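Side-chain contacts in putative exported protein (Bordetella pertussis Tohama I, PDB 2PFY), which binds pyroglutamic acid and probably serves as the extracytoplasmic solute receptor of a tripartite ATP-independent periplasmic (TRAP) transporter: residues A[10-15]-A[19-24]; A[47-52]-A[162-167]; A[65-70]-A[75-80]. All coordinates share one frame; numbering follows the deposited sequence.

Contact 1 of 3, residues A[10-15]-A[19-24]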
loop_
_atom_site.group_PDB
_atom_site.type_symbol
_atom_site.label_atom_id
_atom_site.label_comp_id
_atom_site.label_asym_id
_atom_site.label_seq_id
_atom_site.Cartn_x
_atom_site.Cartn_y
_atom_site.Cartn_z
ATOM N N GLN A 10 -7.427 -0.657 -6.566
ATOM C CA GLN A 10 -7.094 -1.916 -7.221
ATOM C C GLN A 10 -8.332 -2.574 -7.831
ATOM O O GLN A 10 -9.478 -2.244 -7.453
ATOM C CB GLN A 10 -6.441 -2.814 -6.170
ATOM C CG GLN A 10 -5.180 -2.185 -5.505
ATOM C CD GLN A 10 -4.093 -1.891 -6.536
ATOM O OE1 GLN A 10 -3.938 -2.646 -7.508
ATOM N NE2 GLN A 10 -3.358 -0.793 -6.349
ATOM N N PRO A 11 -8.133 -3.505 -8.776
ATOM C CA PRO A 11 -9.253 -4.197 -9.395
ATOM C C PRO A 11 -10.016 -5.097 -8.417
ATOM O O PRO A 11 -9.550 -5.332 -7.317
ATOM C CB PRO A 11 -8.569 -5.056 -10.484
ATOM C CG PRO A 11 -7.216 -5.263 -9.991
ATOM C CD PRO A 11 -6.845 -3.946 -9.365
ATOM N N ASP A 12 -11.206 -5.531 -8.815
ATOM C CA ASP A 12 -12.067 -6.379 -8.009
ATOM C C ASP A 12 -11.385 -7.734 -7.661
ATOM O O ASP A 12 -11.733 -8.353 -6.650
ATOM C CB ASP A 12 -13.408 -6.547 -8.748
ATOM C CG ASP A 12 -14.270 -5.282 -8.694
ATOM O OD1 ASP A 12 -14.020 -4.413 -7.849
ATOM O OD2 ASP A 12 -15.200 -5.139 -9.509
ATOM N N ALA A 13 -10.375 -8.148 -8.461
ATOM C CA ALA A 13 -9.471 -9.277 -8.082
ATOM C C ALA A 13 -8.845 -9.128 -6.676
ATOM O O ALA A 13 -8.621 -10.115 -5.964
ATOM C CB ALA A 13 -8.327 -9.438 -9.127
ATOM N N ASN A 14 -8.561 -7.887 -6.294
ATOM C CA ASN A 14 -7.665 -7.585 -5.207
ATOM C C ASN A 14 -8.349 -7.663 -3.865
ATOM O O ASN A 14 -9.485 -7.227 -3.737
ATOM C CB ASN A 14 -7.070 -6.179 -5.429
ATOM C CG ASN A 14 -6.242 -5.720 -4.263
ATOM O OD1 ASN A 14 -6.760 -5.096 -3.313
ATOM N ND2 ASN A 14 -4.928 -5.997 -4.329
ATOM N N TYR A 15 -7.691 -8.212 -2.859
ATOM C CA TYR A 15 -8.387 -8.435 -1.566
ATOM C C TYR A 15 -8.638 -7.139 -0.779
ATOM O O TYR A 15 -9.557 -7.080 0.027
ATOM C CB TYR A 15 -7.696 -9.498 -0.694
ATOM C CG TYR A 15 -6.400 -9.051 -0.035
ATOM C CD1 TYR A 15 -6.407 -8.322 1.162
ATOM C CD2 TYR A 15 -5.157 -9.361 -0.616
ATOM C CE1 TYR A 15 -5.201 -7.910 1.776
ATOM C CE2 TYR A 15 -3.947 -8.970 -0.017
ATOM C CZ TYR A 15 -3.977 -8.258 1.178
ATOM O OH TYR A 15 -2.771 -7.864 1.739
ATOM N N ASN A 19 -12.136 -6.092 0.519
ATOM C CA ASN A 19 -12.337 -5.673 1.921
ATOM C C ASN A 19 -13.107 -4.320 2.010
ATOM O O ASN A 19 -14.015 -4.149 2.858
ATOM C CB ASN A 19 -10.968 -5.636 2.617
ATOM C CG ASN A 19 -11.066 -5.434 4.122
ATOM O OD1 ASN A 19 -11.936 -5.980 4.774
ATOM N ND2 ASN A 19 -10.175 -4.643 4.668
ATOM N N ALA A 20 -12.788 -3.389 1.112
ATOM C CA ALA A 20 -13.500 -2.124 1.024
ATOM C C ALA A 20 -14.976 -2.308 0.598
ATOM O O ALA A 20 -15.872 -1.644 1.134
ATOM C CB ALA A 20 -12.749 -1.150 0.104
ATOM N N ARG A 21 -15.220 -3.205 -0.362
ATOM C CA ARG A 21 -16.588 -3.584 -0.765
ATOM C C ARG A 21 -17.392 -4.149 0.422
ATOM O O ARG A 21 -18.581 -3.765 0.655
ATOM C CB ARG A 21 -16.576 -4.549 -1.976
ATOM C CG ARG A 21 -16.102 -3.799 -3.302
ATOM C CD ARG A 21 -16.367 -4.642 -4.569
ATOM N NE ARG A 21 -16.017 -3.897 -5.784
ATOM C CZ ARG A 21 -16.763 -2.928 -6.316
ATOM N NH1 ARG A 21 -17.910 -2.581 -5.751
ATOM N NH2 ARG A 21 -16.375 -2.305 -7.418
ATOM N N GLN A 22 -16.757 -5.014 1.204
ATOM C CA GLN A 22 -17.466 -5.603 2.334
ATOM C C GLN A 22 -17.749 -4.517 3.385
ATOM O O GLN A 22 -18.838 -4.491 4.034
ATOM C CB GLN A 22 -16.677 -6.782 2.911
ATOM C CG GLN A 22 -17.401 -7.458 4.109
ATOM C CD GLN A 22 -16.785 -8.783 4.528
ATOM O OE1 GLN A 22 -15.991 -9.398 3.790
ATOM N NE2 GLN A 22 -17.118 -9.211 5.738
ATOM N N PHE A 23 -16.772 -3.634 3.566
ATOM C CA PHE A 23 -16.919 -2.454 4.443
ATOM C C PHE A 23 -18.110 -1.588 4.003
ATOM O O PHE A 23 -18.943 -1.209 4.844
ATOM C CB PHE A 23 -15.605 -1.649 4.502
ATOM C CG PHE A 23 -15.798 -0.200 4.906
ATOM C CD1 PHE A 23 -15.933 0.148 6.257
ATOM C CD2 PHE A 23 -15.850 0.800 3.941
ATOM C CE1 PHE A 23 -16.143 1.499 6.636
ATOM C CE2 PHE A 23 -16.073 2.172 4.302
ATOM C CZ PHE A 23 -16.195 2.507 5.645
ATOM N N ALA A 24 -18.222 -1.294 2.696
ATOM C CA ALA A 24 -19.367 -0.525 2.176
ATOM C C ALA A 24 -20.711 -1.255 2.462
ATOM O O ALA A 24 -21.718 -0.635 2.883
ATOM C CB ALA A 24 -19.185 -0.228 0.630
#

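Contact 2 of 3, residues A[47-52]-A[162-167]. With PCA (pyroglutamic acid), chain E.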
loop_
_atom_site.group_PDB
_atom_site.type_symbol
_atom_site.label_atom_id
_atom_site.label_comp_id
_atom_site.label_asym_id
_atom_site.label_seq_id
_atom_site.Cartn_x
_atom_site.Cartn_y
_atom_site.Cartn_z
ATOM N N LYS A 47 -6.859 8.201 -9.775
ATOM C CA LYS A 47 -5.617 7.432 -9.717
ATOM C C LYS A 47 -4.958 7.673 -8.362
ATOM O O LYS A 47 -5.248 8.670 -7.685
ATOM C CB LYS A 47 -4.691 7.887 -10.852
ATOM C CG LYS A 47 -5.302 7.574 -12.237
ATOM C CD LYS A 47 -4.427 8.056 -13.361
ATOM C CE LYS A 47 -5.028 7.577 -14.730
ATOM N NZ LYS A 47 -6.283 8.299 -15.060
ATOM N N ARG A 48 -4.060 6.780 -7.979
ATOM C CA ARG A 48 -3.402 6.841 -6.680
ATOM C C ARG A 48 -2.943 8.249 -6.249
ATOM O O ARG A 48 -3.239 8.638 -5.140
ATOM C CB ARG A 48 -2.226 5.858 -6.627
ATOM C CG ARG A 48 -1.387 5.919 -5.363
ATOM C CD ARG A 48 -0.279 4.832 -5.389
ATOM N NE ARG A 48 -0.813 3.488 -5.159
ATOM C CZ ARG A 48 -0.193 2.365 -5.528
ATOM N NH1 ARG A 48 0.984 2.438 -6.150
ATOM N NH2 ARG A 48 -0.735 1.168 -5.283
ATOM N N PRO A 49 -2.176 8.971 -7.108
ATOM C CA PRO A 49 -1.724 10.307 -6.721
ATOM C C PRO A 49 -2.853 11.341 -6.599
ATOM O O PRO A 49 -2.599 12.425 -6.090
ATOM C CB PRO A 49 -0.799 10.737 -7.889
ATOM C CG PRO A 49 -0.535 9.528 -8.657
ATOM C CD PRO A 49 -1.677 8.598 -8.452
ATOM N N GLU A 50 -4.050 11.024 -7.110
ATOM C CA GLU A 50 -5.226 11.954 -7.089
ATOM C C GLU A 50 -6.201 11.727 -5.941
ATOM O O GLU A 50 -7.106 12.565 -5.709
ATOM C CB GLU A 50 -6.046 11.837 -8.397
ATOM C CG GLU A 50 -5.240 12.097 -9.693
ATOM C CD GLU A 50 -5.981 11.693 -10.956
ATOM O OE1 GLU A 50 -6.872 10.821 -10.920
ATOM O OE2 GLU A 50 -5.639 12.234 -12.015
ATOM N N VAL A 51 -6.099 10.575 -5.276
ATOM C CA VAL A 51 -7.086 10.208 -4.275
ATOM C C VAL A 51 -7.215 11.241 -3.147
ATOM O O VAL A 51 -8.316 11.657 -2.841
ATOM C CB VAL A 51 -6.841 8.805 -3.696
ATOM C CG1 VAL A 51 -7.856 8.522 -2.500
ATOM C CG2 VAL A 51 -7.018 7.742 -4.824
ATOM N N LYS A 52 -6.105 11.629 -2.507
ATOM C CA LYS A 52 -6.238 12.488 -1.314
ATOM C C LYS A 52 -6.929 13.789 -1.650
ATOM O O LYS A 52 -7.865 14.220 -0.958
ATOM C CB LYS A 52 -4.885 12.774 -0.657
ATOM C CG LYS A 52 -5.062 13.458 0.709
ATOM C CD LYS A 52 -3.817 14.231 1.105
ATOM C CE LYS A 52 -3.710 15.467 0.289
ATOM N NZ LYS A 52 -2.924 16.476 1.065
ATOM N N THR A 162 8.051 5.483 -12.678
ATOM C CA THR A 162 6.777 5.447 -11.944
ATOM C C THR A 162 5.696 4.856 -12.827
ATOM O O THR A 162 5.427 5.365 -13.918
ATOM C CB THR A 162 6.359 6.864 -11.452
ATOM O OG1 THR A 162 7.347 7.336 -10.545
ATOM C CG2 THR A 162 4.991 6.838 -10.719
ATOM N N VAL A 163 5.083 3.768 -12.370
ATOM C CA VAL A 163 3.973 3.175 -13.113
ATOM C C VAL A 163 2.914 2.785 -12.093
ATOM O O VAL A 163 3.213 2.070 -11.134
ATOM C CB VAL A 163 4.404 1.922 -13.946
ATOM C CG1 VAL A 163 3.210 1.340 -14.701
ATOM C CG2 VAL A 163 5.515 2.271 -14.962
ATOM N N GLN A 164 1.688 3.268 -12.285
ATOM C CA GLN A 164 0.639 2.975 -11.324
ATOM C C GLN A 164 0.162 1.556 -11.608
ATOM O O GLN A 164 0.345 1.054 -12.733
ATOM C CB GLN A 164 -0.508 4.004 -11.427
ATOM C CG GLN A 164 -0.118 5.483 -11.052
ATOM C CD GLN A 164 0.557 5.604 -9.704
ATOM O OE1 GLN A 164 0.264 4.836 -8.772
ATOM N NE2 GLN A 164 1.477 6.571 -9.583
ATOM N N THR A 165 -0.490 0.927 -10.633
ATOM C CA THR A 165 -0.762 -0.514 -10.706
ATOM C C THR A 165 -1.498 -1.019 -11.977
ATOM O O THR A 165 -1.097 -2.045 -12.562
ATOM C CB THR A 165 -1.412 -1.066 -9.404
ATOM O OG1 THR A 165 -1.102 -0.195 -8.280
ATOM C CG2 THR A 165 -0.877 -2.511 -9.107
ATOM N N PRO A 166 -2.600 -0.350 -12.392
ATOM C CA PRO A 166 -3.331 -0.777 -13.578
ATOM C C PRO A 166 -2.553 -0.733 -14.878
ATOM O O PRO A 166 -2.955 -1.362 -15.835
ATOM C CB PRO A 166 -4.486 0.263 -13.661
ATOM C CG PRO A 166 -4.680 0.691 -12.211
ATOM C CD PRO A 166 -3.265 0.804 -11.738
ATOM N N GLU A 167 -1.473 0.033 -14.930
ATOM C CA GLU A 167 -0.693 0.216 -16.158
ATOM C C GLU A 167 0.528 -0.731 -16.220
ATOM O O GLU A 167 1.297 -0.688 -17.192
ATOM C CB GLU A 167 -0.192 1.656 -16.226
ATOM C CG GLU A 167 -1.264 2.682 -16.680
ATOM C CD GLU A 167 -2.325 2.901 -15.662
ATOM O OE1 GLU A 167 -1.976 3.132 -14.484
ATOM O OE2 GLU A 167 -3.511 2.863 -16.037
HETATM N N PCA E . 0.858 -3.495 -4.673
HETATM C CA PCA E . 0.771 -2.031 -4.884
HETATM C CB PCA E . 1.494 -1.316 -3.768
HETATM C CG PCA E . 2.096 -2.385 -2.907
HETATM C CD PCA E . 1.642 -3.677 -3.502
HETATM O OE PCA E . 1.870 -4.778 -3.011
HETATM C C PCA E . 1.376 -1.656 -6.223
HETATM O O PCA E . 1.225 -0.551 -6.757
HETATM O OXT PCA E . 2.045 -2.492 -6.802
#

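Contact 3 of 3, residues A[65-70]-A[75-80]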
loop_
_atom_site.group_PDB
_atom_site.type_symbol
_atom_site.label_atom_id
_atom_site.label_comp_id
_atom_site.label_asym_id
_atom_site.label_seq_id
_atom_site.Cartn_x
_atom_site.Cartn_y
_atom_site.Cartn_z
ATOM N N VAL A 65 -6.548 4.302 -0.678
ATOM C CA VAL A 65 -5.256 4.625 -1.319
ATOM C C VAL A 65 -4.090 4.082 -0.486
ATOM O O VAL A 65 -4.195 3.902 0.744
ATOM C CB VAL A 65 -5.107 6.185 -1.619
ATOM C CG1 VAL A 65 -5.023 7.004 -0.325
ATOM C CG2 VAL A 65 -3.918 6.520 -2.557
ATOM N N LEU A 66 -2.992 3.804 -1.186
ATOM C CA LEU A 66 -1.724 3.452 -0.581
ATOM C C LEU A 66 -1.324 4.601 0.339
ATOM O O LEU A 66 -1.250 5.760 -0.107
ATOM C CB LEU A 66 -0.673 3.289 -1.699
ATOM C CG LEU A 66 0.722 2.817 -1.282
ATOM C CD1 LEU A 66 0.673 1.321 -0.886
ATOM C CD2 LEU A 66 1.756 3.075 -2.395
ATOM N N VAL A 67 -1.059 4.286 1.606
ATOM C CA VAL A 67 -0.682 5.298 2.618
ATOM C C VAL A 67 0.535 6.110 2.150
ATOM O O VAL A 67 0.513 7.368 2.141
ATOM C CB VAL A 67 -0.396 4.626 4.021
ATOM C CG1 VAL A 67 0.203 5.649 5.019
ATOM C CG2 VAL A 67 -1.665 3.981 4.579
ATOM N N SER A 68 1.573 5.391 1.701
ATOM C CA SER A 68 2.810 6.017 1.251
ATOM C C SER A 68 2.671 6.860 -0.026
ATOM O O SER A 68 3.629 7.518 -0.437
ATOM C CB SER A 68 3.912 4.954 1.103
ATOM O OG SER A 68 3.482 3.945 0.196
ATOM N N ALA A 69 1.485 6.877 -0.649
ATOM C CA ALA A 69 1.209 7.848 -1.720
ATOM C C ALA A 69 1.238 9.301 -1.191
ATOM O O ALA A 69 1.393 10.242 -1.971
ATOM C CB ALA A 69 -0.126 7.562 -2.418
ATOM N N LEU A 70 1.080 9.468 0.116
ATOM C CA LEU A 70 1.168 10.797 0.749
ATOM C C LEU A 70 2.572 11.167 1.254
ATOM O O LEU A 70 2.758 12.247 1.827
ATOM C CB LEU A 70 0.126 10.934 1.867
ATOM C CG LEU A 70 -1.361 11.140 1.448
ATOM C CD1 LEU A 70 -1.917 10.000 0.588
ATOM C CD2 LEU A 70 -2.204 11.301 2.699
ATOM N N PRO A 75 6.396 12.975 5.524
ATOM C CA PRO A 75 7.239 11.781 5.661
ATOM C C PRO A 75 6.675 10.680 6.545
ATOM O O PRO A 75 7.014 9.522 6.353
ATOM C CB PRO A 75 8.533 12.327 6.302
ATOM C CG PRO A 75 8.525 13.789 6.027
ATOM C CD PRO A 75 7.086 14.190 6.020
ATOM N N LEU A 76 5.846 11.029 7.517
ATOM C CA LEU A 76 5.280 10.022 8.402
ATOM C C LEU A 76 4.448 8.992 7.605
ATOM O O LEU A 76 4.194 7.887 8.105
ATOM C CB LEU A 76 4.398 10.659 9.487
ATOM C CG LEU A 76 5.054 11.728 10.388
ATOM C CD1 LEU A 76 4.046 12.335 11.411
ATOM C CD2 LEU A 76 6.289 11.177 11.097
ATOM N N PHE A 77 4.018 9.379 6.402
ATOM C CA PHE A 77 3.121 8.516 5.585
ATOM C C PHE A 77 3.895 7.436 4.786
ATOM O O PHE A 77 3.292 6.558 4.139
ATOM C CB PHE A 77 2.231 9.371 4.665
ATOM C CG PHE A 77 1.104 10.099 5.399
ATOM C CD1 PHE A 77 -0.167 9.564 5.437
ATOM C CD2 PHE A 77 1.334 11.319 6.058
ATOM C CE1 PHE A 77 -1.218 10.211 6.113
ATOM C CE2 PHE A 77 0.289 11.972 6.748
ATOM C CZ PHE A 77 -0.987 11.420 6.764
ATOM N N GLU A 78 5.225 7.482 4.835
ATOM C CA GLU A 78 6.026 6.454 4.138
ATOM C C GLU A 78 6.984 5.652 5.026
ATOM O O GLU A 78 7.884 4.956 4.516
ATOM C CB GLU A 78 6.773 7.059 2.935
ATOM C CG GLU A 78 7.858 8.046 3.356
ATOM C CD GLU A 78 8.554 8.728 2.196
ATOM O OE1 GLU A 78 7.948 8.908 1.110
ATOM O OE2 GLU A 78 9.724 9.108 2.394
ATOM N N ILE A 79 6.806 5.718 6.341
ATOM C CA ILE A 79 7.624 4.880 7.217
ATOM C C ILE A 79 7.406 3.376 6.959
ATOM O O ILE A 79 8.289 2.569 7.222
ATOM C CB ILE A 79 7.470 5.246 8.761
ATOM C CG1 ILE A 79 8.567 4.615 9.621
ATOM C CG2 ILE A 79 6.117 4.831 9.331
ATOM C CD1 ILE A 79 9.996 5.011 9.275
ATOM N N ASP A 80 6.240 3.017 6.430
ATOM C CA ASP A 80 5.910 1.631 6.120
ATOM C C ASP A 80 6.650 1.095 4.890
ATOM O O ASP A 80 6.523 -0.100 4.540
ATOM C CB ASP A 80 4.371 1.456 5.970
ATOM C CG ASP A 80 3.808 2.132 4.712
ATOM O OD1 ASP A 80 4.585 2.671 3.899
ATOM O OD2 ASP A 80 2.573 2.141 4.535
HETATM O O HOH W 1 1.929 2.645 2.051
HETATM O O HOH W 2 6.500 7.353 -0.386
#

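Contact 1 of 3, residues A[10-15]-A[19-24]
Asp12 and Arg21 join in a side-on salt bridge over the N-terminal turns of helix 15-30, which follows strand 2-7 in this DctP-type periplasmic binding protein. The loop 10-15 leads into the helix, and Asn14 is its N-cap: the side-chain OD1 accepts from the backbone N of Thr17. From its CB, Arg21 sends CG anti to the carbonyl carbon (chi1 -70°), and the chain then runs extended to NE, which carries it from the helix towards the loop. CD passes 4.0 Å from Asp12 OD1. NE makes the shorter bond, 2.9 Å to Asp12 OD1; CZ lies 3.5 Å from Asp12 OD1, and NH2 adds a second bond, 3.2 Å to the same Asp12 OD1. Both nitrogens therefore converge on one oxygen, which lies in the guanidinium plane at its edge. The carboxylate and guanidinium planes are 76° apart. NE meets OD1 from above the carboxylate plane, NH2 from its syn side and close to that plane. Asp12 OD1 also bonds Ser41 OG, tying the bridge to the residue after strand 35-40. One turn apart on the helix, Asn19 and Tyr15 meet through the backbone, and their polar ends turn to other parts of the fold: Tyr15 OH to Pro119 O, Asn19 ND2 to Ala236 O on helix 223-257. Asn19 N bonds Tyr15 O at 2.8 Å, and Asn19 CB lies 3.3 Å from that Tyr15 O.

Contact 2 of 3, residues A[47-52]-A[162-167]
Arg48 and Gln164 pack side chain against side chain where the loop after strand 159-162 meets the segment leading into helix 51-57, a contact that supplies Arg48 and Thr165 to the pyroglutamic acid pocket. The tight part is the flank of Arg48. Its CG stands anti to the backbone N (chi1 175°), which carries the aliphatic chain across the Gln164 amide oxygen at a slant; OE1 of Gln164 lies 3.4 Å from both CB and CD of Arg48. The guanidinium and amide planes are nearly perpendicular, 85° apart. Beyond the bend at chi3, the guanidinium turns to the ligand: Arg48 NH1 and NH2 hydrogen-bond PCA O at 3.1 and 3.0 Å, approaching it with the edge of the group. Thr165 OG1 donates to the same PCA O at 2.8 Å, so three bonds from the two segments grip one carboxylate oxygen. Arg48 is itself held by a salt bridge from NE to Glu9 and a bond from NH1 to Tyr145 O. The outer side is looser. Pro49, an exposed residue, rests its CG 3.7 Å from Gln164 NE2, and Lys47 NZ stays 6.2 Å from Glu167 OE2, opposite charges that do not touch. Arg143, Thr182, Ser183 and Thr186 also hydrogen-bond pyroglutamic acid. The inner chemistry is consistent with recognition of an anion, and Glu9 may partly balance the arginine's charge.

Contact 3 of 3, residues A[65-70]-A[75-80]
Leu70 lies over one face of the Phe77 ring, the main apolar contact between two short 3-10 segments, 67-70 and 75-80, that follow strand 62-66 of the five-stranded sheet in this periplasmic binding protein fold. The two side chains pass each other at a slant. Leu70 CD2 sits 4.1 Å from the Phe77 ring centroid, 28° off the ring normal, a CH-pi contact, while Leu70 CB touches the near end of the ring at CG. Phe77 carries its CG anti to the carbonyl carbon (chi1 -74°), which swings the ring towards segment 65-70. Val67 comes in at about a right angle to Phe77; its CG1 approaches Phe77 CD1 at 4.0 Å and also rests on the Phe77 carbonyl oxygen. Behind this group, Val67 and Phe77 both touch Phe210 of strand 208-214, and Leu70 reaches Leu107 of helix 89-108, so the cluster joins that strand to the helix.

The polar side is built differently, with backbone and water. Ser68 CA lies 3.0 Å from Phe77 O in a bent CA-H...O contact. The carboxylate of Asp80 lies beside Ser68, OD1 3.7 Å from Ser68 CB, and a water joins the two segments by accepting from Ser68 N and donating to Asp80 OD2. That same OD2 also accepts from Gln208 N. Glu78 extends beyond CG on the other flank, its OE2 in a salt bridge with Lys287 of helix 267-287. A second water joins Ser68 to Glu78; unlike the first, it donates both of its bonds, 2.9 Å to Ser68 O and 2.6 Å to Glu78 OE1.

In the fold
Contact 2 is the hub through which the others relate to the ligand. Gln10 of contact 1 reaches it directly: its NE2 lies 3.0 Å from Thr165 OG1, a probable hydrogen bond to a hydroxyl that itself holds pyroglutamic acid. Contact 3 backs the arginine, with Leu66 CB 3.5 Å from Arg48 NE and Ala69 CB 3.6 Å from Arg48 CG; Leu66 also lines the pocket. Contacts 1 and 3 do not touch, their nearest atoms being about 7 Å apart and their centres about 20 Å. Along the chain, contact 3 is nested within the long loop that contact 2 closes, whereas contact 1 closes before contact 2 opens.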